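Local coordinates for protein AA9 family lytic polysaccharide monooxygenase B (Heterobasidion irregulare TC 32-1, PDB 5NNS) that uses a copper centre to cleave cellulose and related polysaccharides oxidatively, breaking glycosidic bonds with specific oxidation at C1, at residues S46-N50 / T101-W106; K61-A67 / Q172-T176; I140-L144 / A221-G225. All coordinates share one frame; numbering follows the deposited sequence.

Contact 1 of 3, residues S46-N50 / T101-W106; sequences SISCN and TSSLEW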
ATOM      1  N   SER A  46      11.444   5.831  -5.228  1.00 15.57           N
ATOM      2  CA  SER A  46      10.074   6.317  -5.013  1.00 15.70           C
ATOM      3  C   SER A  46       9.026   5.211  -4.771  1.00 15.48           C
ATOM      4  O   SER A  46       7.823   5.460  -4.884  1.00 15.45           O
ATOM      5  CB  SER A  46       9.657   7.157  -6.223  1.00 15.79           C
ATOM      6  OG  SER A  46      10.537   8.255  -6.394  1.00 16.28           O
ATOM      7  N   ILE A  47       9.465   4.000  -4.431  1.00 15.27           N
ATOM      8  CA  ILE A  47       8.530   2.883  -4.246  1.00 15.10           C
ATOM      9  C   ILE A  47       7.630   3.039  -3.006  1.00 14.78           C
ATOM     10  O   ILE A  47       6.569   2.412  -2.943  1.00 14.23           O
ATOM     11  CB  ILE A  47       9.248   1.505  -4.262  1.00 15.17           C
ATOM     12  CG1 ILE A  47       8.237   0.373  -4.549  1.00 15.18           C
ATOM     13  CG2 ILE A  47      10.036   1.275  -2.970  1.00 15.15           C
ATOM     14  CD1 ILE A  47       8.858  -0.961  -4.899  1.00 15.37           C
ATOM     15  N   SER A  48       8.030   3.885  -2.045  1.00 14.64           N
ATOM     16  CA  SER A  48       7.220   4.132  -0.850  1.00 14.81           C
ATOM     17  C   SER A  48       5.860   4.746  -1.180  1.00 14.95           C
ATOM     18  O   SER A  48       4.832   4.205  -0.773  1.00 14.50           O
ATOM     19  CB  SER A  48       7.954   5.014   0.167  1.00 14.83           C
ATOM     20  OG  SER A  48       8.344   6.251  -0.399  1.00 15.27           O
ATOM     21  N   CYS A  49       5.856   5.857  -1.922  1.00 15.42           N
ATOM     22  CA  CYS A  49       4.613   6.579  -2.226  1.00 15.69           C
ATOM     23  C   CYS A  49       4.423   6.932  -3.701  1.00 15.77           C
ATOM     24  O   CYS A  49       3.663   7.845  -4.034  1.00 15.71           O
ATOM     25  CB  CYS A  49       4.514   7.814  -1.326  1.00 16.00           C
ATOM     26  SG  CYS A  49       4.427   7.376   0.424  1.00 16.54           S
ATOM     27  N   ASN A  50       5.074   6.157  -4.576  1.00 15.71           N
ATOM     28  CA  ASN A  50       4.997   6.303  -6.033  1.00 15.43           C
ATOM     29  C   ASN A  50       5.761   7.525  -6.534  1.00 15.45           C
ATOM     30  O   ASN A  50       6.366   8.245  -5.747  1.00 15.28           O
ATOM     31  CB  ASN A  50       3.536   6.327  -6.527  1.00 15.16           C
ATOM     32  CG  ASN A  50       3.330   5.519  -7.800  1.00 14.92           C
ATOM     33  OD1 ASN A  50       4.196   5.495  -8.688  1.00 14.58           O
ATOM     34  ND2 ASN A  50       2.177   4.866  -7.905  1.00 14.64           N
ATOM     35  N   THR A 101       9.132  10.219   2.690  1.00 20.34           N
ATOM     36  CA  THR A 101       8.493   8.917   2.944  1.00 19.82           C
ATOM     37  C   THR A 101       9.471   7.740   2.787  1.00 19.69           C
ATOM     38  O   THR A 101       9.303   6.700   3.441  1.00 19.19           O
ATOM     39  CB  THR A 101       7.229   8.697   2.074  1.00 19.28           C
ATOM     40  OG1 THR A 101       7.574   8.719   0.688  1.00 18.70           O
ATOM     41  CG2 THR A 101       6.167   9.772   2.365  1.00 19.13           C
ATOM     42  N   SER A 102      10.494   7.922   1.947  1.00 19.61           N
ATOM     43  CA  SER A 102      11.567   6.933   1.771  1.00 19.68           C
ATOM     44  C   SER A 102      12.462   6.736   3.004  1.00 19.81           C
ATOM     45  O   SER A 102      13.180   5.736   3.079  1.00 19.86           O
ATOM     46  CB  SER A 102      12.443   7.294   0.566  1.00 19.71           C
ATOM     47  OG  SER A 102      13.046   8.567   0.734  1.00 19.84           O
ATOM     48  N   SER A 103      12.428   7.677   3.951  1.00 19.62           N
ATOM     49  CA  SER A 103      13.199   7.573   5.192  1.00 19.32           C
ATOM     50  C   SER A 103      12.427   6.948   6.353  1.00 18.65           C
ATOM     51  O   SER A 103      13.001   6.746   7.420  1.00 18.47           O
ATOM     52  CB  SER A 103      13.701   8.958   5.614  1.00 19.56           C
ATOM     53  OG  SER A 103      12.633   9.767   6.076  1.00 20.18           O
ATOM     54  N   LEU A 104      11.146   6.637   6.160  1.00 17.98           N
ATOM     55  CA  LEU A 104      10.303   6.186   7.264  1.00 17.55           C
ATOM     56  C   LEU A 104      10.464   4.699   7.543  1.00 17.38           C
ATOM     57  O   LEU A 104      10.995   3.942   6.717  1.00 16.57           O
ATOM     58  CB  LEU A 104       8.830   6.510   6.992  1.00 17.57           C
ATOM     59  CG  LEU A 104       8.533   7.976   6.638  1.00 17.77           C
ATOM     60  CD1 LEU A 104       7.038   8.169   6.435  1.00 17.71           C
ATOM     61  CD2 LEU A 104       9.070   8.937   7.695  1.00 17.78           C
ATOM     62  N   GLU A 105      10.006   4.302   8.730  1.00 17.33           N
ATOM     63  CA  GLU A 105       9.972   2.904   9.141  1.00 17.34           C
ATOM     64  C   GLU A 105       8.575   2.348   8.904  1.00 16.53           C
ATOM     65  O   GLU A 105       7.621   2.735   9.585  1.00 16.44           O
ATOM     66  CB  GLU A 105      10.355   2.770  10.610  1.00 18.13           C
ATOM     67  CG  GLU A 105      11.840   2.923  10.862  1.00 18.86           C
ATOM     68  CD  GLU A 105      12.167   2.883  12.339  1.00 19.86           C
ATOM     69  OE1 GLU A 105      11.951   3.908  13.026  1.00 21.15           O
ATOM     70  OE2 GLU A 105      12.642   1.826  12.811  1.00 20.41           O
ATOM     71  N   TRP A 106       8.470   1.436   7.942  1.00 15.69           N
ATOM     72  CA  TRP A 106       7.184   0.900   7.493  1.00 15.05           C
ATOM     73  C   TRP A 106       6.885  -0.427   8.148  1.00 14.99           C
ATOM     74  O   TRP A 106       7.747  -1.308   8.180  1.00 14.87           O
ATOM     75  CB  TRP A 106       7.193   0.714   5.976  1.00 14.65           C
ATOM     76  CG  TRP A 106       7.403   1.986   5.275  1.00 14.44           C
ATOM     77  CD1 TRP A 106       8.599   2.530   4.908  1.00 14.41           C
ATOM     78  CD2 TRP A 106       6.395   2.917   4.878  1.00 14.26           C
ATOM     79  NE1 TRP A 106       8.397   3.738   4.281  1.00 14.37           N
ATOM     80  CE2 TRP A 106       7.052   4.003   4.258  1.00 14.27           C
ATOM     81  CE3 TRP A 106       4.997   2.937   4.977  1.00 14.29           C
ATOM     82  CZ2 TRP A 106       6.360   5.099   3.736  1.00 14.30           C
ATOM     83  CZ3 TRP A 106       4.304   4.029   4.452  1.00 14.23           C
ATOM     84  CH2 TRP A 106       4.989   5.096   3.843  1.00 14.37           C
TER

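Contact 2 of 3, residues K61-A67 / Q172-T176; sequences KSATVAA and QLIVT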
ATOM      1  N   LYS A  61      -3.865  17.509   2.740  1.00 26.46           N
ATOM      2  CA  LYS A  61      -4.769  17.186   3.845  1.00 26.51           C
ATOM      3  C   LYS A  61      -4.267  15.958   4.610  1.00 25.46           C
ATOM      4  O   LYS A  61      -3.356  15.265   4.154  1.00 24.82           O
ATOM      5  CB  LYS A  61      -6.188  16.933   3.323  1.00 27.75           C
ATOM      6  CG  LYS A  61      -6.752  18.007   2.388  1.00 28.73           C
ATOM      7  CD  LYS A  61      -8.276  18.112   2.516  1.00 29.99           C
ATOM      8  CE  LYS A  61      -8.962  18.674   1.273  1.00 30.82           C
ATOM      9  NZ  LYS A  61      -9.349  17.630   0.274  1.00 31.49           N
ATOM     10  N   SER A  62      -4.849  15.725   5.789  1.00 25.01           N
ATOM     11  CA  SER A  62      -4.676  14.483   6.563  1.00 24.95           C
ATOM     12  C   SER A  62      -6.039  14.026   7.102  1.00 24.69           C
ATOM     13  O   SER A  62      -6.851  14.853   7.508  1.00 25.16           O
ATOM     14  CB  SER A  62      -3.713  14.682   7.744  1.00 24.82           C
ATOM     15  OG  SER A  62      -2.385  14.943   7.324  1.00 24.97           O
ATOM     16  N   ALA A  63      -6.285  12.716   7.112  1.00 24.20           N
ATOM     17  CA  ALA A  63      -7.535  12.162   7.634  1.00 23.35           C
ATOM     18  C   ALA A  63      -7.358  11.815   9.101  1.00 22.90           C
ATOM     19  O   ALA A  63      -6.477  11.030   9.448  1.00 21.33           O
ATOM     20  CB  ALA A  63      -7.939  10.928   6.850  1.00 23.39           C
ATOM     21  N   THR A  64      -8.184  12.407   9.963  1.00 22.87           N
ATOM     22  CA  THR A  64      -8.177  12.068  11.385  1.00 22.85           C
ATOM     23  C   THR A  64      -9.082  10.867  11.620  1.00 22.53           C
ATOM     24  O   THR A  64     -10.250  10.889  11.232  1.00 22.42           O
ATOM     25  CB  THR A  64      -8.627  13.248  12.259  1.00 22.89           C
ATOM     26  OG1 THR A  64      -7.836  14.395  11.934  1.00 23.11           O
ATOM     27  CG2 THR A  64      -8.454  12.922  13.741  1.00 23.04           C
ATOM     28  N   VAL A  65      -8.523   9.821  12.238  1.00 22.15           N
ATOM     29  CA  VAL A  65      -9.231   8.560  12.499  1.00 21.87           C
ATOM     30  C   VAL A  65      -8.748   7.933  13.803  1.00 21.35           C
ATOM     31  O   VAL A  65      -7.576   8.045  14.153  1.00 21.85           O
ATOM     32  CB  VAL A  65      -9.051   7.525  11.347  1.00 22.23           C
ATOM     33  CG1 VAL A  65      -9.819   7.953  10.109  1.00 22.69           C
ATOM     34  CG2 VAL A  65      -7.585   7.297  10.994  1.00 22.14           C
ATOM     35  N   ALA A  66      -9.652   7.270  14.518  1.00 20.65           N
ATOM     36  CA  ALA A  66      -9.282   6.547  15.733  1.00 20.20           C
ATOM     37  C   ALA A  66      -8.544   5.270  15.359  1.00 20.18           C
ATOM     38  O   ALA A  66      -8.788   4.684  14.297  1.00 20.42           O
ATOM     39  CB  ALA A  66     -10.514   6.211  16.559  1.00 19.94           C
ATOM     40  N   ALA A  67      -7.625   4.850  16.223  1.00 19.69           N
ATOM     41  CA  ALA A  67      -7.007   3.544  16.099  1.00 19.10           C
ATOM     42  C   ALA A  67      -8.131   2.546  16.336  1.00 18.94           C
ATOM     43  O   ALA A  67      -8.953   2.753  17.228  1.00 19.58           O
ATOM     44  CB  ALA A  67      -5.883   3.378  17.115  1.00 19.02           C
ATOM     45  N   GLN A 172      -2.131  10.462   4.101  1.00 17.90           N
ATOM     46  CA  GLN A 172      -1.734  10.987   5.416  1.00 18.49           C
ATOM     47  C   GLN A 172      -2.873  10.832   6.422  1.00 18.91           C
ATOM     48  O   GLN A 172      -4.012  11.193   6.131  1.00 18.91           O
ATOM     49  CB  GLN A 172      -1.305  12.457   5.320  1.00 18.62           C
ATOM     50  CG  GLN A 172      -0.044  12.661   4.492  1.00 18.89           C
ATOM     51  CD  GLN A 172       0.550  14.062   4.569  1.00 19.02           C
ATOM     52  OE1 GLN A 172       1.483  14.376   3.840  1.00 19.26           O
ATOM     53  NE2 GLN A 172       0.027  14.899   5.456  1.00 19.14           N
ATOM     54  N   LEU A 173      -2.559  10.283   7.594  1.00 19.68           N
ATOM     55  CA  LEU A 173      -3.525  10.150   8.682  1.00 20.59           C
ATOM     56  C   LEU A 173      -3.040  10.857   9.944  1.00 21.75           C
ATOM     57  O   LEU A 173      -1.837  11.028  10.151  1.00 22.18           O
ATOM     58  CB  LEU A 173      -3.768   8.682   9.030  1.00 20.70           C
ATOM     59  CG  LEU A 173      -4.157   7.698   7.930  1.00 20.65           C
ATOM     60  CD1 LEU A 173      -4.263   6.306   8.530  1.00 20.63           C
ATOM     61  CD2 LEU A 173      -5.455   8.107   7.255  1.00 20.88           C
ATOM     62  N   ILE A 174      -3.994  11.270  10.771  1.00 23.20           N
ATOM     63  CA  ILE A 174      -3.750  11.603  12.167  1.00 24.05           C
ATOM     64  C   ILE A 174      -4.478  10.528  12.972  1.00 24.44           C
ATOM     65  O   ILE A 174      -5.705  10.468  12.963  1.00 24.50           O
ATOM     66  CB  ILE A 174      -4.255  13.020  12.526  1.00 24.63           C
ATOM     67  CG1 ILE A 174      -3.529  14.075  11.675  1.00 25.00           C
ATOM     68  CG2 ILE A 174      -4.024  13.308  14.008  1.00 25.10           C
ATOM     69  CD1 ILE A 174      -4.131  15.467  11.736  1.00 24.97           C
ATOM     70  N   VAL A 175      -3.714   9.661  13.637  1.00 25.10           N
ATOM     71  CA  VAL A 175      -4.272   8.568  14.425  1.00 25.31           C
ATOM     72  C   VAL A 175      -4.468   9.049  15.857  1.00 25.75           C
ATOM     73  O   VAL A 175      -3.522   9.519  16.487  1.00 26.02           O
ATOM     74  CB  VAL A 175      -3.368   7.315  14.372  1.00 25.85           C
ATOM     75  CG1 VAL A 175      -3.878   6.217  15.296  1.00 25.75           C
ATOM     76  CG2 VAL A 175      -3.279   6.799  12.941  1.00 26.19           C
ATOM     77  N   THR A 176      -5.698   8.932  16.356  1.00 26.52           N
ATOM     78  CA  THR A 176      -6.060   9.368  17.708  1.00 26.90           C
ATOM     79  C   THR A 176      -6.410   8.155  18.564  1.00 27.29           C
ATOM     80  O   THR A 176      -6.633   7.066  18.041  1.00 27.26           O
ATOM     81  CB  THR A 176      -7.263  10.332  17.678  1.00 26.97           C
ATOM     82  OG1 THR A 176      -8.433   9.638  17.220  1.00 27.42           O
ATOM     83  CG2 THR A 176      -6.985  11.522  16.759  1.00 26.84           C
TER
HETATM   84  O   HOH W   1      -0.544  13.453   8.712  1.00 18.99           O

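Contact 3 of 3, residues I140-L144 / A221-G225; sequences IPSSL and AVWQG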
ATOM      1  N   ILE A 140      -7.266  -0.146  11.036  1.00 18.82           N
ATOM      2  CA  ILE A 140      -6.052   0.347  11.688  1.00 18.74           C
ATOM      3  C   ILE A 140      -5.954  -0.386  13.028  1.00 18.83           C
ATOM      4  O   ILE A 140      -6.959  -0.486  13.739  1.00 18.45           O
ATOM      5  CB  ILE A 140      -6.101   1.873  11.902  1.00 18.71           C
ATOM      6  CG1 ILE A 140      -6.041   2.585  10.548  1.00 19.01           C
ATOM      7  CG2 ILE A 140      -4.957   2.335  12.803  1.00 18.65           C
ATOM      8  CD1 ILE A 140      -6.540   4.011  10.586  1.00 19.51           C
ATOM      9  N   PRO A 141      -4.765  -0.930  13.367  1.00 19.23           N
ATOM     10  CA  PRO A 141      -4.666  -1.676  14.632  1.00 19.70           C
ATOM     11  C   PRO A 141      -5.173  -0.904  15.865  1.00 20.48           C
ATOM     12  O   PRO A 141      -4.744   0.234  16.102  1.00 19.82           O
ATOM     13  CB  PRO A 141      -3.169  -1.976  14.739  1.00 19.62           C
ATOM     14  CG  PRO A 141      -2.727  -2.089  13.317  1.00 19.45           C
ATOM     15  CD  PRO A 141      -3.552  -1.095  12.542  1.00 19.24           C
ATOM     16  N   SER A 142      -6.085  -1.534  16.619  1.00 21.48           N
ATOM     17  CA  SER A 142      -6.720  -0.945  17.818  1.00 22.13           C
ATOM     18  C   SER A 142      -5.728  -0.363  18.824  1.00 22.39           C
ATOM     19  O   SER A 142      -5.984   0.692  19.407  1.00 22.38           O
ATOM     20  CB  SER A 142      -7.574  -1.995  18.538  1.00 22.53           C
ATOM     21  OG  SER A 142      -8.563  -2.540  17.681  1.00 23.36           O
ATOM     22  N   SER A 143      -4.598  -1.050  19.001  1.00 22.46           N
ATOM     23  CA  SER A 143      -3.575  -0.678  19.984  1.00 22.74           C
ATOM     24  C   SER A 143      -2.574   0.404  19.548  1.00 22.78           C
ATOM     25  O   SER A 143      -1.805   0.892  20.386  1.00 22.17           O
ATOM     26  CB  SER A 143      -2.782  -1.925  20.372  1.00 22.81           C
ATOM     27  OG  SER A 143      -2.076  -2.426  19.249  1.00 23.13           O
ATOM     28  N   LEU A 144      -2.573   0.772  18.263  1.00 22.56           N
ATOM     29  CA  LEU A 144      -1.525   1.627  17.698  1.00 22.37           C
ATOM     30  C   LEU A 144      -1.392   2.945  18.466  1.00 23.02           C
ATOM     31  O   LEU A 144      -2.401   3.563  18.817  1.00 23.06           O
ATOM     32  CB  LEU A 144      -1.813   1.907  16.218  1.00 22.15           C
ATOM     33  CG  LEU A 144      -0.830   2.760  15.413  1.00 21.81           C
ATOM     34  CD1 LEU A 144       0.541   2.109  15.359  1.00 21.74           C
ATOM     35  CD2 LEU A 144      -1.362   2.996  14.005  1.00 21.72           C
ATOM     36  N   ALA A 221       6.589  -9.580   8.237  1.00 14.20           N
ATOM     37  CA  ALA A 221       5.376 -10.161   8.805  1.00 14.42           C
ATOM     38  C   ALA A 221       4.375  -9.053   9.121  1.00 14.58           C
ATOM     39  O   ALA A 221       4.739  -7.870   9.223  1.00 13.56           O
ATOM     40  CB  ALA A 221       5.694 -10.963  10.060  1.00 14.33           C
ATOM     41  N   VAL A 222       3.114  -9.457   9.256  1.00 14.83           N
ATOM     42  CA  VAL A 222       2.024  -8.535   9.547  1.00 15.20           C
ATOM     43  C   VAL A 222       1.977  -8.242  11.047  1.00 15.72           C
ATOM     44  O   VAL A 222       2.040  -9.158  11.872  1.00 15.89           O
ATOM     45  CB  VAL A 222       0.671  -9.097   9.058  1.00 15.08           C
ATOM     46  CG1 VAL A 222      -0.486  -8.181   9.444  1.00 15.12           C
ATOM     47  CG2 VAL A 222       0.707  -9.289   7.551  1.00 14.99           C
ATOM     48  N   TRP A 223       1.878  -6.956  11.379  1.00 16.43           N
ATOM     49  CA  TRP A 223       1.715  -6.494  12.752  1.00 16.97           C
ATOM     50  C   TRP A 223       0.252  -6.096  12.976  1.00 17.57           C
ATOM     51  O   TRP A 223      -0.184  -5.033  12.534  1.00 17.40           O
ATOM     52  CB  TRP A 223       2.661  -5.328  13.037  1.00 16.94           C
ATOM     53  CG  TRP A 223       2.688  -4.930  14.479  1.00 17.38           C
ATOM     54  CD1 TRP A 223       3.347  -5.563  15.496  1.00 17.64           C
ATOM     55  CD2 TRP A 223       2.025  -3.807  15.069  1.00 17.67           C
ATOM     56  NE1 TRP A 223       3.134  -4.903  16.685  1.00 17.72           N
ATOM     57  CE2 TRP A 223       2.326  -3.821  16.452  1.00 17.81           C
ATOM     58  CE3 TRP A 223       1.207  -2.786  14.564  1.00 17.65           C
ATOM     59  CZ2 TRP A 223       1.843  -2.849  17.334  1.00 17.87           C
ATOM     60  CZ3 TRP A 223       0.717  -1.828  15.440  1.00 17.78           C
ATOM     61  CH2 TRP A 223       1.040  -1.863  16.811  1.00 17.95           C
ATOM     62  N   GLN A 224      -0.490  -6.967  13.662  1.00 18.57           N
ATOM     63  CA  GLN A 224      -1.907  -6.744  13.968  1.00 19.52           C
ATOM     64  C   GLN A 224      -2.193  -5.941  15.253  1.00 20.11           C
ATOM     65  O   GLN A 224      -3.355  -5.692  15.564  1.00 20.52           O
ATOM     66  CB  GLN A 224      -2.653  -8.083  13.997  1.00 20.32           C
ATOM     67  CG  GLN A 224      -2.913  -8.640  12.608  1.00 20.74           C
ATOM     68  CD  GLN A 224      -3.569  -9.996  12.632  1.00 20.94           C
ATOM     69  OE1 GLN A 224      -2.972 -10.966  13.068  1.00 20.94           O
ATOM     70  NE2 GLN A 224      -4.807 -10.071  12.150  1.00 22.11           N
ATOM     71  N   GLY A 225      -1.152  -5.534  15.983  1.00 20.88           N
ATOM     72  CA  GLY A 225      -1.303  -4.694  17.180  1.00 21.26           C
ATOM     73  C   GLY A 225      -0.434  -5.153  18.331  1.00 21.77           C
ATOM     74  O   GLY A 225      -0.047  -6.321  18.395  1.00 23.25           O
TER

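Contact 1 of 3, residues S46-N50 / T101-W106
S48 and T101 meet through their hydroxyls: S48 OG and T101 OG1 lie 2.8 Å apart, a hydrogen bond in which either group may be the donor. In both residues the oxygen sits between the backbone N and the carbonyl carbon (chi1 close to 60°), and with each CB directed across the contact this rotation turns the two hydroxyls toward one another.

The non-polar packing centres on C49. C49 SG lies 3.4 Å from T101 OG1, with T101 CB and CG2 about as close, so the sulfur packs over the whole branch point and the hydroxyl bonded to S48 also borders it.

The aromatic contacts involve the six-membered ring of W106, which ends against the other segment. S48 CB reaches W106 CZ2 at 3.9 Å, and C49 SG reaches W106 CH2 at 4.1 Å. The sulfur is 5.3 Å from the centroid of that ring and 68° off its normal, an oblique sulfur-aromatic approach. Within 101-106, L104 CB covers one face of the indole near its rim, while W106 NE1 gives a weak, bent hydrogen bond to T101 O (3.2 Å, 134° at the hydrogen) lying in the ring plane.

Two further links fix segment 46-50: C49 is disulfide-bonded to C170 of strand 165-176, and the R152 guanidinium hydrogen-bonds to the carbonyl oxygens of I47 and S48. Together these features describe a piece, 46-50, of the long loop between strands 12-15 and 63-66, pinned by a disulfide to the beta-sandwich of an AA9 monooxygenase.

Contact 2 of 3, residues K61-A67 / Q172-T176
A63 and L173 pair in parallel register, as do T64-I174, V65-V175 and A66-T176, and five backbone hydrogen bonds run from A63 N donating to Q172 O through to A67 N donating to T176 O; I174 N to A63 O measures 2.8 Å. The side chains interdigitate on both faces. On the face bearing T64 and I174, the I174 branch lies between S62 and T64: I174 CG1 is 4.0 Å from S62 CB, and I174 CD1 is 3.9 Å from T64 OG1. With T64 OG1 beside the backbone N (chi1 -53°), the methyl CG2 is the branch that meets T176 CG2 at 3.6 Å, the two side chains crossing at about a right angle. On the opposite face L173 splits its methyls, CD2 against A63 CB at 3.8 Å and CD1 toward V65 CG2, while V175 CG1 fills in beside A67 CB at 3.9 Å. At the start of the pairing, extended Q172 donates from NE2 to S62 OG (3.1 Å, 154°), the hydroxyl lying in the amide plane; Q172 OE1 is taken by R31. Strand 63-66 is one of the two edge strands of the six-stranded mixed sheet, 165-176 joins it to 147-157, and L9 of strand 4-9 packs on A63, V65 and L173.

Contact 3 of 3, residues I140-L144 / A221-G225
P141, S143 and L144 all approach the six-membered ring of W223, and all do so obliquely. Two of them converge on one corner: P141 CB lies 4.0 Å from W223 CZ3, and L144 CD1 comes to 3.9 Å of the same CZ3 atom. L144 reaches it because its CG is anti to the backbone N (chi1 -179°), which extends a side chain whose CB does not itself point across the contact. The indole, likewise with CG anti to N (chi1 -172°), carries its benzo end over to meet them. S143 OG comes to 4.0 Å from the neighbouring ring atom W223 CH2.

One face of W223 is covered by its own chain, which bends back so that G225 N sits 3.7 Å above the plane, over the ring centre. The C-terminal glycine is pressed in turn against the serine, with S143 OG 3.2 Å from G225 CA; a CB on G225 would come within 2.9 Å of that oxygen, a clash. S143 OG is buried here and finds no hydrogen-bonding partner in the model.

P141 to L144 form a type I turn closed by L144 N donating to P141 O, which presents all three residues to the indole. Y187 meets W223 edge-to-face, and F107 lies with its plane at about 85° to it. An alanine in place of W223 is likely to open a gap between P141, L144 and F107 and leave the C-terminal residues without the ring they fold over. A C-terminal tail is thus docked by a tryptophan against a turn linking two strands of the AA9 beta-sandwich.

From the N terminus, contact 1 opens in the loop after strand 12-15 and contact 2 opens at 61-67, before contact 1 closes at 101-106; the two therefore cross. Contact 3 opens at 140-144, contact 2 closes on strand 165-176, and contact 3 closes at the C terminus, so contacts 2 and 3 also cross, while 1 and 3 follow in series. Contacts 2 and 3 touch, V65 CG2 lying 3.5 Å from I140 CD1. C49 of contact 1 is disulfide-bonded to C170, on the strand whose later residues form contact 2. Contact 1 ties two loops together, contact 2 adds an edge strand to the six-stranded sheet, and contact 3 docks the C-terminal tail on the turn between the sheets.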